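Local coordinates for protein Exo-beta-1,4-mannosidase (Rhizomucor miehei, PDB 4LYP) that probably hydrolyses terminal beta-D-mannose residues from the non-reducing ends of mannosides, as a fungal family 5 glycoside hydrolase with a TIM-barrel fold that also shows transglycosylation activity, at residues W293-G298 / T352-P357; M340-W345 / S422-D427; G298-D301 / G307-H310. All coordinates share one frame; numbering follows the deposited sequence.

Interaction 1. Residues W293-G298 / T352-P357; sequences WVENWG and TYKYLP. With GAI (guanidine), chain C.
Glu295 and Lys354 reach for each other from opposite directions and close a salt bridge, a long-reaching case of two loops joined by the ends of two long side chains. The CA atoms of the pair stand 13.0 Å apart, and the two segments bury no more than 70 Å² between them. Both chains must therefore be stretched out. In Lys354 every torsion lies near 180°, while Glu295 leaves its backbone with CG opposite the N (chi1 178°) and stays straight through chi2. NZ of Lys354 donates to OE2 of Glu295 at 2.8 Å, using the syn lone pair of that oxygen. The other oxygen, OE1, is 3.9 Å from NZ of Lys354 and takes its hydrogen bond from Trp420 NE1, so the carboxylate is held at both oxygens and its rotation is restrained. The lysine is steadied at its base, where CG lies 3.8 Å above the ring plane of Tyr355, over the ring centre.

From Glu295 to Gly298 the chain makes a type I beta turn. Asn296, next to the glutamate, and Trp293, two residues before it, border the bound guanidine. Asn296 ND2 lies 3.3 Å from N3 of the guanidine, and Trp293 CD1 is 3.7 Å from its N1. Trp153, Glu238 and Glu416 complete this ligand pocket, with Glu238 hydrogen-bonded to the guanidine. Following strand 288-292 and strand 333-338, the bridged segments belong to long loops of the kind that, in a TIM barrel, shape the active-site end of the barrel.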
ATOM      1  N   TRP A 293       2.401 -11.724  -4.461  1.00  6.28           N
ATOM      2  CA  TRP A 293       1.877 -12.471  -3.299  1.00  6.81           C
ATOM      3  C   TRP A 293       1.878 -13.950  -3.487  1.00  6.26           C
ATOM      4  O   TRP A 293       0.866 -14.559  -3.811  1.00  7.55           O
ATOM      5  CB  TRP A 293       0.497 -11.929  -2.930  1.00  7.35           C
ATOM      6  CG  TRP A 293       0.568 -10.550  -2.342  1.00  6.53           C
ATOM      7  CD1 TRP A 293       0.124  -9.365  -2.828  1.00  7.07           C
ATOM      8  CD2 TRP A 293       1.209 -10.278  -1.082  1.00  6.29           C
ATOM      9  NE1 TRP A 293       0.475  -8.314  -1.953  1.00  6.91           N
ATOM     10  CE2 TRP A 293       1.131  -8.899  -0.890  1.00  6.08           C
ATOM     11  CE3 TRP A 293       1.843 -11.086  -0.111  1.00  6.69           C
ATOM     12  CZ2 TRP A 293       1.614  -8.305   0.279  1.00  6.10           C
ATOM     13  CZ3 TRP A 293       2.350 -10.509   1.017  1.00  7.27           C
ATOM     14  CH2 TRP A 293       2.267  -9.115   1.186  1.00  6.35           C
ATOM     15  N   VAL A 294       3.056 -14.578  -3.269  1.00  6.90           N
ATOM     16  CA  VAL A 294       3.190 -15.980  -3.615  1.00  7.47           C
ATOM     17  C   VAL A 294       2.265 -16.904  -2.795  1.00  6.38           C
ATOM     18  O   VAL A 294       1.725 -17.878  -3.346  1.00  7.69           O
ATOM     19  CB  VAL A 294       4.653 -16.449  -3.603  1.00  7.57           C
ATOM     20  CG1 VAL A 294       5.383 -15.919  -4.828  1.00  8.74           C
ATOM     21  CG2 VAL A 294       5.369 -16.171  -2.268  1.00  8.01           C
ATOM     22  N   GLU A 295       2.079 -16.675  -1.493  1.00  7.00           N
ATOM     23  CA  GLU A 295       1.210 -17.588  -0.744  1.00  7.60           C
ATOM     24  C   GLU A 295      -0.249 -17.375  -1.181  1.00  6.97           C
ATOM     25  O   GLU A 295      -0.962 -18.344  -1.450  1.00  7.75           O
ATOM     26  CB  GLU A 295       1.367 -17.356   0.764  1.00  7.69           C
ATOM     27  CG  GLU A 295       0.463 -18.246   1.596  1.00  7.62           C
ATOM     28  CD  GLU A 295       0.620 -18.140   3.087  1.00  7.45           C
ATOM     29  OE1 GLU A 295       1.566 -17.454   3.558  1.00  7.85           O
ATOM     30  OE2 GLU A 295      -0.196 -18.719   3.783  1.00  9.34           O
ATOM     31  N   ASN A 296      -0.692 -16.112  -1.311  1.00  7.22           N
ATOM     32  CA  ASN A 296      -2.074 -15.855  -1.640  1.00  7.53           C
ATOM     33  C   ASN A 296      -2.431 -16.461  -2.968  1.00  7.77           C
ATOM     34  O   ASN A 296      -3.571 -16.898  -3.168  1.00  9.52           O
ATOM     35  CB  ASN A 296      -2.303 -14.332  -1.778  1.00  8.06           C
ATOM     36  CG  ASN A 296      -1.894 -13.538  -0.533  1.00  7.85           C
ATOM     37  OD1 ASN A 296      -0.781 -13.706  -0.054  1.00  8.64           O
ATOM     38  ND2 ASN A 296      -2.755 -12.676  -0.073  1.00 11.53           N
ATOM     39  N   TRP A 297      -1.465 -16.534  -3.911  1.00  8.11           N
ATOM     40  CA  TRP A 297      -1.707 -17.019  -5.254  1.00  8.53           C
ATOM     41  C   TRP A 297      -1.440 -18.484  -5.399  1.00  9.45           C
ATOM     42  O   TRP A 297      -1.569 -19.011  -6.521  1.00 11.39           O
ATOM     43  CB  TRP A 297      -0.875 -16.213  -6.258  1.00  8.96           C
ATOM     44  CG  TRP A 297      -1.155 -14.757  -6.241  1.00  8.10           C
ATOM     45  CD1 TRP A 297      -2.150 -14.105  -5.572  1.00  9.63           C
ATOM     46  CD2 TRP A 297      -0.300 -13.730  -6.839  1.00  8.40           C
ATOM     47  NE1 TRP A 297      -1.970 -12.702  -5.760  1.00  9.20           N
ATOM     48  CE2 TRP A 297      -0.884 -12.464  -6.519  1.00  9.20           C
ATOM     49  CE3 TRP A 297       0.874 -13.769  -7.617  1.00 10.13           C
ATOM     50  CZ2 TRP A 297      -0.283 -11.242  -6.940  1.00  9.55           C
ATOM     51  CZ3 TRP A 297       1.411 -12.608  -8.099  1.00 10.61           C
ATOM     52  CH2 TRP A 297       0.814 -11.354  -7.776  1.00 10.76           C
ATOM     53  N   GLY A 298      -1.121 -19.188  -4.296  1.00  8.44           N
ATOM     54  CA  GLY A 298      -0.958 -20.655  -4.402  1.00  8.70           C
ATOM     55  C   GLY A 298       0.388 -21.120  -4.910  1.00  9.33           C
ATOM     56  O   GLY A 298       0.569 -22.291  -5.162  1.00 11.46           O
ATOM     57  N   THR A 352      -1.306 -21.906  14.968  1.00 16.02           N
ATOM     58  CA  THR A 352      -0.980 -20.720  15.710  1.00 14.18           C
ATOM     59  C   THR A 352       0.532 -20.386  15.611  1.00 11.83           C
ATOM     60  O   THR A 352       0.888 -19.203  15.645  1.00 11.33           O
ATOM     61  CB  THR A 352      -1.371 -20.782  17.189  1.00 17.74           C
ATOM     62  OG1 THR A 352      -0.602 -21.728  17.876  1.00 23.55           O
ATOM     63  CG2 THR A 352      -2.856 -21.109  17.303  1.00 23.51           C
ATOM     64  N   TYR A 353       1.411 -21.382  15.509  1.00 11.45           N
ATOM     65  CA  TYR A 353       2.832 -21.173  15.465  1.00  9.94           C
ATOM     66  C   TYR A 353       3.221 -20.281  14.316  1.00  9.19           C
ATOM     67  O   TYR A 353       4.158 -19.463  14.437  1.00  9.42           O
ATOM     68  CB  TYR A 353       3.513 -22.546  15.403  1.00 11.50           C
ATOM     69  CG  TYR A 353       5.001 -22.524  15.187  1.00  9.65           C
ATOM     70  CD1 TYR A 353       5.519 -22.478  13.889  1.00  9.26           C
ATOM     71  CD2 TYR A 353       5.894 -22.534  16.272  1.00 10.97           C
ATOM     72  CE1 TYR A 353       6.848 -22.482  13.653  1.00  9.66           C
ATOM     73  CE2 TYR A 353       7.273 -22.494  16.029  1.00 10.39           C
ATOM     74  CZ  TYR A 353       7.728 -22.464  14.737  1.00  9.15           C
ATOM     75  OH  TYR A 353       9.070 -22.408  14.480  1.00 10.23           O
ATOM     76  N   LYS A 354       2.516 -20.327  13.187  1.00  8.96           N
ATOM     77  CA  LYS A 354       2.797 -19.544  12.004  1.00  9.09           C
ATOM     78  C   LYS A 354       2.788 -18.082  12.289  1.00  8.62           C
ATOM     79  O   LYS A 354       3.478 -17.298  11.626  1.00  9.26           O
ATOM     80  CB  LYS A 354       1.721 -19.886  10.925  1.00  9.58           C
ATOM     81  CG  LYS A 354       1.779 -19.031   9.668  1.00  9.33           C
ATOM     82  CD  LYS A 354       0.802 -19.586   8.647  1.00  9.55           C
ATOM     83  CE  LYS A 354       0.750 -18.735   7.374  1.00 10.63           C
ATOM     84  NZ  LYS A 354      -0.252 -19.346   6.460  1.00 15.27           N
ATOM     85  N   TYR A 355       1.983 -17.623  13.275  1.00  8.70           N
ATOM     86  CA  TYR A 355       1.756 -16.205  13.518  1.00  8.52           C
ATOM     87  C   TYR A 355       2.462 -15.689  14.783  1.00  8.71           C
ATOM     88  O   TYR A 355       2.319 -14.538  15.077  1.00  9.61           O
ATOM     89  CB  TYR A 355       0.230 -15.916  13.596  1.00  9.19           C
ATOM     90  CG  TYR A 355      -0.466 -16.398  12.347  1.00  8.62           C
ATOM     91  CD1 TYR A 355      -0.293 -15.718  11.132  1.00  9.85           C
ATOM     92  CD2 TYR A 355      -1.252 -17.495  12.344  1.00 10.99           C
ATOM     93  CE1 TYR A 355      -0.891 -16.193   9.966  1.00  9.31           C
ATOM     94  CE2 TYR A 355      -1.864 -17.988  11.191  1.00 11.64           C
ATOM     95  CZ  TYR A 355      -1.662 -17.349   9.978  1.00  9.99           C
ATOM     96  OH  TYR A 355      -2.228 -17.742   8.796  1.00 12.24           O
ATOM     97  N   LEU A 356       3.200 -16.568  15.475  1.00  9.18           N
ATOM     98  CA  LEU A 356       3.885 -16.056  16.681  1.00 10.28           C
ATOM     99  C   LEU A 356       5.092 -15.216  16.283  1.00  9.57           C
ATOM    100  O   LEU A 356       5.915 -15.618  15.452  1.00  9.68           O
ATOM    101  CB  LEU A 356       4.368 -17.239  17.531  1.00 11.12           C
ATOM    102  CG  LEU A 356       3.242 -18.082  18.205  1.00 12.48           C
ATOM    103  CD1 LEU A 356       3.900 -19.220  18.931  1.00 14.66           C
ATOM    104  CD2 LEU A 356       2.452 -17.204  19.173  1.00 15.61           C
ATOM    105  N   PRO A 357       5.271 -14.082  16.948  1.00  9.52           N
ATOM    106  CA  PRO A 357       6.495 -13.302  16.654  1.00 10.50           C
ATOM    107  C   PRO A 357       7.803 -14.005  16.982  1.00  9.77           C
ATOM    108  O   PRO A 357       8.824 -13.752  16.352  1.00 10.45           O
ATOM    109  CB  PRO A 357       6.326 -12.046  17.569  1.00 11.95           C
ATOM    110  CG  PRO A 357       4.825 -11.907  17.696  1.00 11.17           C
ATOM    111  CD  PRO A 357       4.292 -13.318  17.776  1.00 11.42           C
TER
HETATM  112  C   GAI C 501      -4.448  -9.249  -1.569  1.00 13.03           C
HETATM  113  N1  GAI C 501      -3.388  -8.520  -1.914  1.00 18.66           N
HETATM  114  N2  GAI C 501      -5.473  -9.204  -2.436  1.00 16.47           N
HETATM  115  N3  GAI C 501      -4.539  -9.890  -0.458  1.00 16.18           N

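Interaction 2. Residues M340-W345 / S422-D427; sequences MARDAW and SVYSND
Arg342 meets Asp427 end-on, a two-pronged, twisted salt bridge in which NH1 and NH2 each take one carboxylate oxygen. NH1 of Arg342 donates to OD1 of Asp427 at 2.9 Å, and NH2 of Arg342 to OD2 of Asp427 at 3.0 Å, both bonds fairly straight. Each oxygen lies near the guanidinium plane, yet the two flat groups are turned 48° apart, so OD1 is approached from above the carboxylate plane and OD2 obliquely on its syn side. A bend at chi3 (82°) turns the arginine's end toward this partner.

Further hydrogen bonds hold both partners. For the acid, Tyr424 N donates to OD2 of Asp427 at 2.9 Å, reaching it from the face opposite to Arg342 NH2, within the type I turn from Tyr424 to Asp427. For the arginine, water 1 accepts from Arg342 NH2 and lies 2.8 Å from Ser422 O, linking the two, and Arg342 NE is bonded to Thr359 O.

The remaining contact is packing: Tyr424 CE2 lies over one guanidinium face, 3.6 Å from NH2 of Arg342, with the two planes 43° apart.

With its ends engaged by carboxylate, water and backbone, this buried arginine probably keeps its positive charge, while the double hold on OD2 should favour an ionised Asp427. The paired bonds tie the loop after strand 333-338 to the turn leaving strand 423-424, and the opposite charges probably offset each other in this buried place.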
ATOM      1  N   MET A 340       6.030 -12.323   2.755  1.00  6.64           N
ATOM      2  CA  MET A 340       6.074 -13.774   3.002  1.00  6.62           C
ATOM      3  C   MET A 340       5.851 -13.992   4.502  1.00  6.67           C
ATOM      4  O   MET A 340       6.243 -13.168   5.327  1.00  7.38           O
ATOM      5  CB  MET A 340       7.395 -14.357   2.502  1.00  6.84           C
ATOM      6  CG  MET A 340       7.544 -15.824   2.750  1.00  6.75           C
ATOM      7  SD  MET A 340       8.946 -16.589   1.887  1.00  7.96           S
ATOM      8  CE  MET A 340       8.274 -16.721   0.214  1.00  8.73           C
ATOM      9  N   ALA A 341       5.238 -15.150   4.774  1.00  6.34           N
ATOM     10  CA  ALA A 341       4.927 -15.597   6.129  1.00  6.53           C
ATOM     11  C   ALA A 341       6.204 -15.995   6.878  1.00  6.47           C
ATOM     12  O   ALA A 341       7.293 -16.170   6.313  1.00  7.17           O
ATOM     13  CB  ALA A 341       4.008 -16.805   6.037  1.00  7.43           C
ATOM     14  N   ARG A 342       6.016 -16.181   8.185  1.00  6.93           N
ATOM     15  CA  ARG A 342       7.073 -16.742   9.063  1.00  6.89           C
ATOM     16  C   ARG A 342       7.199 -18.216   8.776  1.00  7.17           C
ATOM     17  O   ARG A 342       6.483 -18.800   7.960  1.00  7.62           O
ATOM     18  CB  ARG A 342       6.747 -16.440  10.508  1.00  8.31           C
ATOM     19  CG  ARG A 342       6.334 -14.961  10.776  1.00  7.70           C
ATOM     20  CD  ARG A 342       6.207 -14.597  12.237  1.00  8.32           C
ATOM     21  NE  ARG A 342       7.491 -14.266  12.889  1.00  7.97           N
ATOM     22  CZ  ARG A 342       8.027 -13.059  12.853  1.00  7.28           C
ATOM     23  NH1 ARG A 342       9.155 -12.848  13.587  1.00  9.83           N
ATOM     24  NH2 ARG A 342       7.528 -12.059  12.117  1.00  8.46           N
ATOM     25  N   ASP A 343       8.184 -18.849   9.465  1.00  7.81           N
ATOM     26  CA  ASP A 343       8.568 -20.242   9.167  1.00  8.14           C
ATOM     27  C   ASP A 343       7.604 -21.318   9.699  1.00  8.12           C
ATOM     28  O   ASP A 343       7.957 -22.164  10.540  1.00  9.35           O
ATOM     29  CB  ASP A 343       9.964 -20.534   9.744  1.00  8.50           C
ATOM     30  CG  ASP A 343      11.127 -19.902   8.991  1.00  8.40           C
ATOM     31  OD1 ASP A 343      10.977 -19.517   7.774  1.00  8.08           O
ATOM     32  OD2 ASP A 343      12.237 -19.886   9.556  1.00  8.50           O
ATOM     33  N   ALA A 344       6.358 -21.311   9.194  1.00  8.54           N
ATOM     34  CA  ALA A 344       5.313 -22.249   9.583  1.00  8.94           C
ATOM     35  C   ALA A 344       5.780 -23.683   9.450  1.00  9.01           C
ATOM     36  O   ALA A 344       5.380 -24.567  10.245  1.00 10.19           O
ATOM     37  CB  ALA A 344       4.055 -22.037   8.742  1.00 10.16           C
ATOM     38  N   TRP A 345       6.639 -23.956   8.460  1.00  8.39           N
ATOM     39  CA  TRP A 345       7.152 -25.273   8.170  1.00  9.71           C
ATOM     40  C   TRP A 345       7.938 -25.894   9.300  1.00  9.63           C
ATOM     41  O   TRP A 345       8.157 -27.110   9.289  1.00 11.62           O
ATOM     42  CB  TRP A 345       7.978 -25.227   6.854  1.00  9.17           C
ATOM     43  CG  TRP A 345       9.148 -24.250   6.972  1.00  9.53           C
ATOM     44  CD1 TRP A 345       9.157 -22.921   6.614  1.00  9.79           C
ATOM     45  CD2 TRP A 345      10.450 -24.524   7.526  1.00  9.52           C
ATOM     46  NE1 TRP A 345      10.357 -22.343   6.892  1.00  9.72           N
ATOM     47  CE2 TRP A 345      11.186 -23.287   7.470  1.00  9.38           C
ATOM     48  CE3 TRP A 345      11.095 -25.689   8.055  1.00 10.11           C
ATOM     49  CZ2 TRP A 345      12.521 -23.134   7.922  1.00 11.85           C
ATOM     50  CZ3 TRP A 345      12.438 -25.548   8.482  1.00 11.01           C
ATOM     51  CH2 TRP A 345      13.132 -24.299   8.429  1.00 12.18           C
ATOM     52  N   SER A 422       3.601  -9.140   8.969  1.00  6.28           N
ATOM     53  CA  SER A 422       4.296  -7.995   9.632  1.00  6.41           C
ATOM     54  C   SER A 422       5.744  -8.259   9.763  1.00  6.73           C
ATOM     55  O   SER A 422       6.212  -9.323  10.175  1.00  7.08           O
ATOM     56  CB  SER A 422       3.714  -7.826  11.015  1.00  7.01           C
ATOM     57  OG  SER A 422       2.432  -7.201  11.013  1.00  7.31           O
ATOM     58  N   VAL A 423       6.502  -7.172   9.545  1.00  6.94           N
ATOM     59  CA  VAL A 423       7.922  -7.104   9.940  1.00  6.78           C
ATOM     60  C   VAL A 423       7.965  -6.330  11.230  1.00  7.01           C
ATOM     61  O   VAL A 423       7.658  -5.140  11.284  1.00  7.63           O
ATOM     62  CB  VAL A 423       8.741  -6.345   8.868  1.00  6.67           C
ATOM     63  CG1 VAL A 423      10.201  -6.180   9.337  1.00  7.78           C
ATOM     64  CG2 VAL A 423       8.758  -7.082   7.521  1.00  7.77           C
ATOM     65  N   TYR A 424       8.389  -7.009  12.331  1.00  7.40           N
ATOM     66  CA  TYR A 424       8.471  -6.340  13.624  1.00  7.25           C
ATOM     67  C   TYR A 424       9.791  -5.605  13.762  1.00  7.37           C
ATOM     68  O   TYR A 424      10.790  -5.919  13.091  1.00  8.33           O
ATOM     69  CB  TYR A 424       8.291  -7.350  14.757  1.00  8.50           C
ATOM     70  CG  TYR A 424       6.970  -8.061  14.680  1.00  7.86           C
ATOM     71  CD1 TYR A 424       5.762  -7.359  14.746  1.00  8.12           C
ATOM     72  CD2 TYR A 424       6.917  -9.433  14.555  1.00  8.70           C
ATOM     73  CE1 TYR A 424       4.534  -7.997  14.720  1.00  8.35           C
ATOM     74  CE2 TYR A 424       5.708 -10.110  14.512  1.00  9.16           C
ATOM     75  CZ  TYR A 424       4.494  -9.376  14.638  1.00  8.07           C
ATOM     76  OH  TYR A 424       3.266 -10.025  14.671  1.00  9.27           O
ATOM     77  N   SER A 425       9.817  -4.641  14.717  1.00  8.31           N
ATOM     78  CA  SER A 425      10.991  -3.798  14.891  1.00  9.94           C
ATOM     79  C   SER A 425      12.289  -4.523  15.138  1.00 10.04           C
ATOM     80  O   SER A 425      13.347  -3.991  14.765  1.00 11.96           O
ATOM     81  CB  SER A 425      10.716  -2.861  16.072  1.00 10.79           C
ATOM     82  OG  SER A 425      10.413  -3.611  17.218  1.00 14.25           O
ATOM     83  N   ASN A 426      12.218  -5.695  15.739  1.00 10.08           N
ATOM     84  CA  ASN A 426      13.449  -6.469  16.001  1.00 11.67           C
ATOM     85  C   ASN A 426      13.500  -7.810  15.264  1.00  9.79           C
ATOM     86  O   ASN A 426      14.286  -8.655  15.609  1.00 12.18           O
ATOM     87  CB  ASN A 426      13.587  -6.681  17.528  1.00 14.90           C
ATOM     88  CG  ASN A 426      12.408  -7.491  18.085  1.00 17.56           C
ATOM     89  OD1 ASN A 426      11.410  -7.691  17.436  1.00 16.95           O
ATOM     90  ND2 ASN A 426      12.514  -7.939  19.314  1.00 30.24           N
ATOM     91  N   ASP A 427      12.747  -7.939  14.171  1.00  8.64           N
ATOM     92  CA  ASP A 427      12.861  -9.130  13.348  1.00  8.18           C
ATOM     93  C   ASP A 427      14.223  -9.162  12.668  1.00  8.36           C
ATOM     94  O   ASP A 427      14.845  -8.114  12.389  1.00  8.60           O
ATOM     95  CB  ASP A 427      11.738  -9.182  12.311  1.00  8.05           C
ATOM     96  CG  ASP A 427      10.448  -9.744  12.870  1.00  8.55           C
ATOM     97  OD1 ASP A 427      10.391 -10.243  14.035  1.00  9.26           O
ATOM     98  OD2 ASP A 427       9.429  -9.725  12.104  1.00  8.18           O
TER
HETATM   99  O   HOH W   1       5.122 -11.844  10.450  1.00  8.01           O

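Interaction 3. Residues G298-D301 / G307-H310; sequences GIYD and GLPH
The rings of Tyr300 and His310 are both met at their edges by backbone carbonyl groups, an example of aromatic C-H groups lodging against peptide oxygens. Gly307 O lies near the plane of the Tyr300 ring, 3.4 Å from its CD1. Ile299 O approaches the His310 ring in the same manner, 3.2 Å from CD2, and water 2 also lies in the plane at that ring's edge. The CH3 group at CG2 of Ile299 is 3.7 Å from CD2 of His310, the two side chains crossing at about a right angle.

Water 2 gives the polar part of the contact. It donates to Ile299 O at 2.8 Å and to Gly307 O at 2.8 Å, so two carbonyl oxygens that cannot bond to one another share a donor. No direct hydrogen bond joins the segments. Tyr300 points its CG opposite the backbone N (chi1 176°), which carries the ring alongside Gly307 and on to Leu308, whose CD1 is 4.1 Å from CE1 of Tyr300. The backbones come nearest at Tyr300 and Gly307, whose CA atoms are 6.0 Å apart. At the far end of its ring, Tyr300 OH is hydrogen-bonded to His363 ND1.

The 228 Å² buried here fold the loop after strand 288-292 back onto the first turn of helix 308-329. Ile299 also touches Tyr314 and Tyr300 touches Ala311 on that helix, while Leu308 reaches His363 and Glu366 of helix 362-380, placing the contact where both helices meet the loop.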
ATOM      1  N   GLY A 298      -1.121 -19.188  -4.296  1.00  8.44           N
ATOM      2  CA  GLY A 298      -0.958 -20.655  -4.402  1.00  8.70           C
ATOM      3  C   GLY A 298       0.388 -21.120  -4.910  1.00  9.33           C
ATOM      4  O   GLY A 298       0.569 -22.291  -5.162  1.00 11.46           O
ATOM      5  N   ILE A 299       1.351 -20.186  -5.006  1.00  8.64           N
ATOM      6  CA  ILE A 299       2.690 -20.537  -5.488  1.00  8.96           C
ATOM      7  C   ILE A 299       3.589 -21.069  -4.349  1.00  8.94           C
ATOM      8  O   ILE A 299       4.511 -21.822  -4.606  1.00 10.95           O
ATOM      9  CB  ILE A 299       3.329 -19.248  -6.109  1.00  9.34           C
ATOM     10  CG1 ILE A 299       2.443 -18.811  -7.287  1.00 11.04           C
ATOM     11  CG2 ILE A 299       4.802 -19.435  -6.498  1.00 10.89           C
ATOM     12  CD1 ILE A 299       2.433 -19.762  -8.477  1.00 19.32           C
ATOM     13  N   TYR A 300       3.297 -20.643  -3.120  1.00  8.70           N
ATOM     14  CA  TYR A 300       4.162 -20.946  -1.975  1.00  8.84           C
ATOM     15  C   TYR A 300       3.325 -21.364  -0.815  1.00  8.60           C
ATOM     16  O   TYR A 300       2.350 -20.684  -0.470  1.00  9.64           O
ATOM     17  CB  TYR A 300       4.929 -19.651  -1.606  1.00  9.65           C
ATOM     18  CG  TYR A 300       5.792 -19.793  -0.374  1.00  8.23           C
ATOM     19  CD1 TYR A 300       6.952 -20.569  -0.363  1.00  9.50           C
ATOM     20  CD2 TYR A 300       5.426 -19.128   0.820  1.00  8.02           C
ATOM     21  CE1 TYR A 300       7.716 -20.657   0.778  1.00  9.68           C
ATOM     22  CE2 TYR A 300       6.227 -19.218   1.964  1.00  8.63           C
ATOM     23  CZ  TYR A 300       7.341 -19.959   1.931  1.00  8.54           C
ATOM     24  OH  TYR A 300       8.107 -20.111   3.078  1.00 10.03           O
ATOM     25  N   ASP A 301       3.681 -22.480  -0.200  1.00  9.92           N
ATOM     26  CA  ASP A 301       3.035 -22.951   1.009  1.00 12.09           C
ATOM     27  C   ASP A 301       4.079 -22.761   2.120  1.00 10.60           C
ATOM     28  O   ASP A 301       5.119 -23.435   2.141  1.00 11.63           O
ATOM     29  CB  ASP A 301       2.748 -24.426   0.822  1.00 17.09           C
ATOM     30  CG  ASP A 301       2.203 -25.072   2.105  1.00 19.40           C
ATOM     31  OD1 ASP A 301       1.999 -24.356   3.106  1.00 18.79           O
ATOM     32  OD2 ASP A 301       1.741 -26.228   2.013  1.00 29.12           O
ATOM     33  N   GLY A 307       9.456 -25.508   0.004  1.00 13.23           N
ATOM     34  CA  GLY A 307       8.718 -24.652  -0.943  1.00 16.06           C
ATOM     35  C   GLY A 307       9.425 -23.383  -1.372  1.00 10.79           C
ATOM     36  O   GLY A 307       8.896 -22.675  -2.244  1.00 12.08           O
ATOM     37  N   LEU A 308      10.595 -23.044  -0.818  1.00 11.22           N
ATOM     38  CA  LEU A 308      11.120 -21.718  -1.091  1.00  9.72           C
ATOM     39  C   LEU A 308      11.695 -21.533  -2.501  1.00  9.09           C
ATOM     40  O   LEU A 308      11.473 -20.499  -3.133  1.00  9.78           O
ATOM     41  CB  LEU A 308      12.122 -21.261  -0.039  1.00 10.51           C
ATOM     42  CG  LEU A 308      12.573 -19.803  -0.083  1.00 11.12           C
ATOM     43  CD1 LEU A 308      11.377 -18.870   0.065  1.00 13.67           C
ATOM     44  CD2 LEU A 308      13.672 -19.583   0.948  1.00 13.54           C
ATOM     45  N   PRO A 309      12.452 -22.492  -3.051  1.00 10.29           N
ATOM     46  CA  PRO A 309      13.041 -22.263  -4.385  1.00 11.60           C
ATOM     47  C   PRO A 309      11.967 -21.883  -5.442  1.00 10.70           C
ATOM     48  O   PRO A 309      12.194 -20.943  -6.232  1.00 10.46           O
ATOM     49  CB  PRO A 309      13.695 -23.631  -4.752  1.00 13.63           C
ATOM     50  CG  PRO A 309      14.194 -24.059  -3.351  1.00 12.39           C
ATOM     51  CD  PRO A 309      13.014 -23.713  -2.428  1.00 12.25           C
ATOM     52  N   HIS A 310      10.805 -22.558  -5.449  1.00 10.40           N
ATOM     53  CA  HIS A 310       9.802 -22.200  -6.441  1.00 10.77           C
ATOM     54  C   HIS A 310       9.293 -20.765  -6.207  1.00  9.22           C
ATOM     55  O   HIS A 310       9.029 -20.067  -7.182  1.00  9.73           O
ATOM     56  CB  HIS A 310       8.649 -23.199  -6.342  1.00 12.47           C
ATOM     57  CG  HIS A 310       7.523 -22.949  -7.317  1.00 12.63           C
ATOM     58  ND1 HIS A 310       7.743 -22.793  -8.660  1.00 19.66           N
ATOM     59  CD2 HIS A 310       6.182 -22.830  -7.131  1.00 14.64           C
ATOM     60  CE1 HIS A 310       6.548 -22.694  -9.289  1.00 21.89           C
ATOM     61  NE2 HIS A 310       5.621 -22.695  -8.387  1.00 15.89           N
TER
HETATM   62  O   HOH W   2       6.584 -23.401  -3.546  1.00 15.83           O

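In the fold
Three contacts on the same side of the chain's centre show how chemistry follows location. Interaction 1, at the surface, rests on one charged pair; interaction 2, buried, surrounds its ion pair with water, backbone and an aromatic ring; interaction 3, partly buried, relies on packing and a bridging water. Interactions 1 and 2 both use the loop between strand 333-338 and helix 362-380, and they touch at several places, among them Pro357 O, 2.9 Å from NH1 of Arg342. Interactions 1 and 3 share Gly298 and the loop after strand 288-292. Interactions 2 and 3 meet at Met340, whose CE is 3.7 Å from CE2 of Tyr300. Of the three, only interaction 1 borders a bound guanidine.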